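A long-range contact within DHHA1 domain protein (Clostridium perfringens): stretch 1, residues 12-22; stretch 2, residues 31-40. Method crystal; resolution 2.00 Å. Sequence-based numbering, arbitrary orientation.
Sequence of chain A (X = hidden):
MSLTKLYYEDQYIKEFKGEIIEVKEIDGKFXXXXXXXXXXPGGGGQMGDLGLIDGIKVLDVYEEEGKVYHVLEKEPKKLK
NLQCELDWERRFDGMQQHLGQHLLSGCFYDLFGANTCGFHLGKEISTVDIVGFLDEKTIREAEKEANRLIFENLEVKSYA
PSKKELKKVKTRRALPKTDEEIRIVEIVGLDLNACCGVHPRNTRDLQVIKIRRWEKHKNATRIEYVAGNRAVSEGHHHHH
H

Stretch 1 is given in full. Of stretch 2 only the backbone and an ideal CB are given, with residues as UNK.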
# COMPACT_ATOMS: atom_id res chain seq x y z
N TYR A 12 4.27 10.81 -0.38
CA TYR A 12 4.30 11.48 -1.67
C TYR A 12 5.69 11.93 -2.11
O TYR A 12 5.83 12.47 -3.20
CB TYR A 12 3.33 12.67 -1.70
CG TYR A 12 1.88 12.25 -1.69
CD1 TYR A 12 1.14 12.28 -0.51
CD2 TYR A 12 1.26 11.81 -2.86
CE1 TYR A 12 -0.19 11.89 -0.50
CE2 TYR A 12 -0.08 11.41 -2.85
CZ TYR A 12 -0.79 11.46 -1.66
OH TYR A 12 -2.11 11.07 -1.64
N ILE A 13 6.69 11.71 -1.26
CA ILE A 13 8.08 11.98 -1.63
C ILE A 13 8.48 11.00 -2.73
O ILE A 13 8.44 9.78 -2.52
CB ILE A 13 9.07 11.87 -0.42
CG1 ILE A 13 8.82 12.98 0.60
CG2 ILE A 13 10.54 11.90 -0.89
CD1 ILE A 13 9.60 12.80 1.89
N LYS A 14 8.84 11.53 -3.89
CA LYS A 14 9.26 10.70 -5.02
C LYS A 14 10.73 10.89 -5.43
O LYS A 14 11.27 10.08 -6.18
CB LYS A 14 8.31 10.88 -6.21
CG LYS A 14 8.30 12.26 -6.86
CD LYS A 14 7.29 12.27 -8.02
CE LYS A 14 7.71 13.22 -9.14
NZ LYS A 14 7.23 14.61 -8.93
N GLU A 15 11.35 11.98 -4.96
CA GLU A 15 12.79 12.22 -5.11
C GLU A 15 13.37 12.64 -3.78
O GLU A 15 12.74 13.41 -3.04
CB GLU A 15 13.09 13.33 -6.11
CG GLU A 15 12.59 13.12 -7.51
CD GLU A 15 12.62 14.40 -8.30
OE1 GLU A 15 11.68 14.62 -9.10
OE2 GLU A 15 13.57 15.19 -8.10
N PHE A 16 14.59 12.18 -3.50
CA PHE A 16 15.26 12.46 -2.24
C PHE A 16 16.78 12.30 -2.33
O PHE A 16 17.32 11.78 -3.33
CB PHE A 16 14.69 11.59 -1.10
CG PHE A 16 14.98 10.12 -1.25
CD1 PHE A 16 15.94 9.51 -0.45
CD2 PHE A 16 14.28 9.34 -2.17
CE1 PHE A 16 16.22 8.15 -0.59
CE2 PHE A 16 14.55 7.98 -2.31
CZ PHE A 16 15.52 7.38 -1.50
N LYS A 17 17.46 12.76 -1.28
CA LYS A 17 18.90 12.68 -1.17
C LYS A 17 19.27 11.55 -0.23
O LYS A 17 18.68 11.39 0.84
CB LYS A 17 19.49 14.02 -0.68
CG LYS A 17 20.12 14.90 -1.77
CD LYS A 17 19.20 15.20 -2.95
CE LYS A 17 19.84 16.11 -3.98
NZ LYS A 17 20.89 15.43 -4.80
N GLY A 18 20.25 10.75 -0.64
CA GLY A 18 20.64 9.61 0.16
C GLY A 18 22.12 9.38 0.17
O GLY A 18 22.84 9.81 -0.74
N GLU A 19 22.57 8.68 1.20
CA GLU A 19 23.97 8.31 1.34
C GLU A 19 24.04 6.81 1.54
O GLU A 19 23.40 6.26 2.44
CB GLU A 19 24.61 9.04 2.53
CG GLU A 19 26.11 8.79 2.67
CD GLU A 19 26.70 9.32 3.97
OE1 GLU A 19 26.00 10.04 4.72
OE2 GLU A 19 27.87 9.00 4.26
N ILE A 20 24.82 6.16 0.68
CA ILE A 20 25.07 4.74 0.78
C ILE A 20 25.94 4.43 2.00
O ILE A 20 27.06 4.91 2.12
CB ILE A 20 25.71 4.18 -0.52
CG1 ILE A 20 24.68 4.21 -1.66
CG2 ILE A 20 26.21 2.76 -0.30
CD1 ILE A 20 25.22 3.85 -3.03
N ILE A 21 25.38 3.62 2.90
CA ILE A 21 25.99 3.29 4.19
C ILE A 21 26.74 1.94 4.15
O ILE A 21 27.71 1.73 4.88
CB ILE A 21 24.90 3.37 5.33
CG1 ILE A 21 25.11 4.62 6.19
CG2 ILE A 21 24.90 2.16 6.25
CD1 ILE A 21 25.00 5.94 5.45
N GLU A 22 26.32 1.06 3.24
CA GLU A 22 26.91 -0.28 3.09
C GLU A 22 26.77 -0.72 1.64
O GLU A 22 25.78 -0.40 0.99
CB GLU A 22 26.20 -1.26 4.04
CG GLU A 22 26.73 -2.70 4.04
CD GLU A 22 25.85 -3.65 4.85
OE1 GLU A 22 25.79 -3.51 6.09
OE2 GLU A 22 25.23 -4.54 4.24
N UNK A 31 24.00 -4.88 -3.37
CA UNK A 31 23.00 -4.66 -2.33
C UNK A 31 23.43 -3.51 -1.43
O UNK A 31 24.40 -3.65 -0.67
CB UNK A 31 22.78 -5.93 -1.51
N UNK A 32 22.73 -2.38 -1.51
CA UNK A 32 23.11 -1.20 -0.72
C UNK A 32 22.12 -0.80 0.38
O UNK A 32 20.90 -0.96 0.25
CB UNK A 32 23.29 -0.01 -1.66
N UNK A 33 22.67 -0.28 1.48
CA UNK A 33 21.87 0.32 2.54
C UNK A 33 22.00 1.83 2.37
O UNK A 33 23.03 2.31 1.86
CB UNK A 33 22.32 -0.14 3.93
N UNK A 34 20.97 2.57 2.77
CA UNK A 34 20.94 4.03 2.68
C UNK A 34 20.67 4.64 4.06
O UNK A 34 20.06 3.98 4.91
CB UNK A 34 19.88 4.48 1.68
N UNK A 35 21.13 5.87 4.27
CA UNK A 35 20.87 6.58 5.53
C UNK A 35 19.38 6.87 5.72
O UNK A 35 18.84 6.73 6.83
CB UNK A 35 21.66 7.89 5.57
N UNK A 36 18.72 7.23 4.62
CA UNK A 36 17.27 7.46 4.57
C UNK A 36 16.75 6.95 3.23
O UNK A 36 17.41 7.09 2.21
CB UNK A 36 16.93 8.94 4.76
N UNK A 37 15.57 6.34 3.24
CA UNK A 37 15.00 5.85 1.99
C UNK A 37 13.49 6.07 1.87
O UNK A 37 12.74 5.99 2.84
CB UNK A 37 15.31 4.36 1.85
N UNK A 38 13.07 6.39 0.65
CA UNK A 38 11.65 6.46 0.30
C UNK A 38 11.25 5.23 -0.52
O UNK A 38 10.13 5.16 -1.01
CB UNK A 38 11.35 7.74 -0.48
N UNK A 39 12.18 4.28 -0.70
CA UNK A 39 11.87 3.02 -1.39
C UNK A 39 11.16 2.08 -0.43
O UNK A 39 11.74 1.63 0.57
CB UNK A 39 13.14 2.36 -1.94
N UNK A 40 9.88 1.80 -0.72
CA UNK A 40 9.08 0.82 0.03
C UNK A 40 9.61 -0.56 -0.32
O UNK A 40 9.80 -0.85 -1.52
CB UNK A 40 7.59 0.94 -0.29

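At position 31 the backbone is extended (phi/psi -83/110) and CA-to-CB points sideways, and nothing of stretch 1 lies within 5.5 Å of the ideal CB, so many residues would suit. The deposited residue is H31, whose ring leads away; its main chain does the work, a water donating to both H31 O (2.6 Å) and E22 OE2 (2.8 Å).

The ideal CB of position 32 lies 4.2 Å from I20 CG2, which favours a modest aliphatic group such as valine, isoleucine or alanine. It is V32, and its CB packs 4.1 Å from I20 CG2.

At position 33 the backbone makes two hydrogen bonds to stretch 1: the amide of I21 donates to the carbonyl of 33 (I21 N to O of 33, 2.9 Å, 165°), while N of 33 donates to E22 O at 3.2 Å. The ideal CB sits 4.0 Å from E22 CB and 4.2 Å from I21 CG2, an aliphatic wall that would take leucine, isoleucine, valine or methionine. The residue is L33, with its CB 4.1 Å from I21 CG2.

Position 34 pairs with I20 without hydrogen bonds, the CA atoms 4.6 Å apart, and both side chains occupy the same sheet face. The ideal CB is 5.4 Å from G18 CA, where no side chain intervenes, so a branched or long apolar residue could reach across. L34 does: CD1 lies 3.7 Å from I20 CG1, and CD2 is 4.2 Å from F16 CE1, near the plane of that ring.

At position 35 phi/psi shift to -65/-40, interrupting the extended run. N of 35 donates to E19 O (2.9 Å), but E19 N points to this side with no carbonyl of stretch 2 to receive it. A short acceptor is therefore suggested: aspartate, asparagine or perhaps serine. The residue is D35; chi1 of 68° (p) brings OD2 to 2.6 Å from E19 N, a hydrogen bond at 148°.

Position 36 returns to extended angles (-142/142). Its CB points sideways, 4.9 Å from K17 O, so a donor on a longer arm, such as glutamine, lysine or arginine, would suit. Q36 answers with NE2 2.8 Å from K17 O (153°), while its own O meets the F16 ring edge, 3.2 Å from CE1.

At position 37 CB points away, leaving wide latitude. T37 OG1 accepts a hydrogen bond from N of 39, two residues further on, at 3.1 Å.

Position 38 points toward stretch 1, its ideal CB already 3.7 Å from F16 CE2 and 4.1 Å from I13 O. Such proximity favours a small residue, alanine, glycine or serine. A38 places CB 4.2 Å from I13 CG2, and its N lies over one face of the F16 ring, 3.4 Å from CZ.

At position 39 nothing of stretch 1 lies within 5.5 Å of its ideal CB, yet a long apolar or aromatic group could reach the F16 rim. F39 does: CE2 comes 3.6 Å from F16 CZ, rim to rim, planes at 66°.

Position 40 is out of reach, so stretch 1 sets no preference; it is F40.

Stretch 2, residues 31-40: HVLLDQTAFF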
# COMPACT_ATOMS: atom_id res chain seq x y z
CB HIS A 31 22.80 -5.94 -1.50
CG HIS A 31 22.17 -7.07 -2.25
ND1 HIS A 31 21.23 -7.90 -1.67
CD2 HIS A 31 22.34 -7.52 -3.52
CE1 HIS A 31 20.86 -8.82 -2.55
NE2 HIS A 31 21.51 -8.61 -3.68
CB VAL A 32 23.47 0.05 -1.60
CG1 VAL A 32 24.55 -0.28 -2.63
CG2 VAL A 32 22.24 0.65 -2.29
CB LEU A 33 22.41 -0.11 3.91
CG LEU A 33 21.42 -0.68 4.93
CD1 LEU A 33 22.17 -1.38 6.05
CD2 LEU A 33 20.49 0.39 5.48
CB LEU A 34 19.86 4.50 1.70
CG LEU A 34 20.18 4.89 0.25
CD1 LEU A 34 21.17 3.96 -0.44
CD2 LEU A 34 18.88 4.94 -0.54
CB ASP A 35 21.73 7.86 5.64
CG ASP A 35 21.33 8.96 4.64
OD1 ASP A 35 21.09 10.10 5.09
OD2 ASP A 35 21.25 8.71 3.42
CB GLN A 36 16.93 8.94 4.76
CG GLN A 36 17.38 9.91 3.67
CD GLN A 36 17.15 11.36 4.05
OE1 GLN A 36 16.41 11.67 4.99
NE2 GLN A 36 17.79 12.27 3.32
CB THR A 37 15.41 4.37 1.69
OG1 THR A 37 15.06 4.03 0.35
CG2 THR A 37 14.78 3.39 2.67
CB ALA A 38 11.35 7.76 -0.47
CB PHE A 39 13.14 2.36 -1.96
CG PHE A 39 13.77 3.11 -3.13
CD1 PHE A 39 13.45 2.77 -4.44
CD2 PHE A 39 14.68 4.14 -2.91
CE1 PHE A 39 14.00 3.47 -5.52
CE2 PHE A 39 15.25 4.84 -3.98
CZ PHE A 39 14.91 4.50 -5.29
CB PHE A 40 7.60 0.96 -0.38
CG PHE A 40 6.62 0.20 0.50
CD1 PHE A 40 5.63 -0.60 -0.09
CD2 PHE A 40 6.67 0.30 1.88
CE1 PHE A 40 4.70 -1.28 0.71
CE2 PHE A 40 5.75 -0.38 2.69
CZ PHE A 40 4.75 -1.17 2.09
O HOH W 1 24.05 -4.80 1.67
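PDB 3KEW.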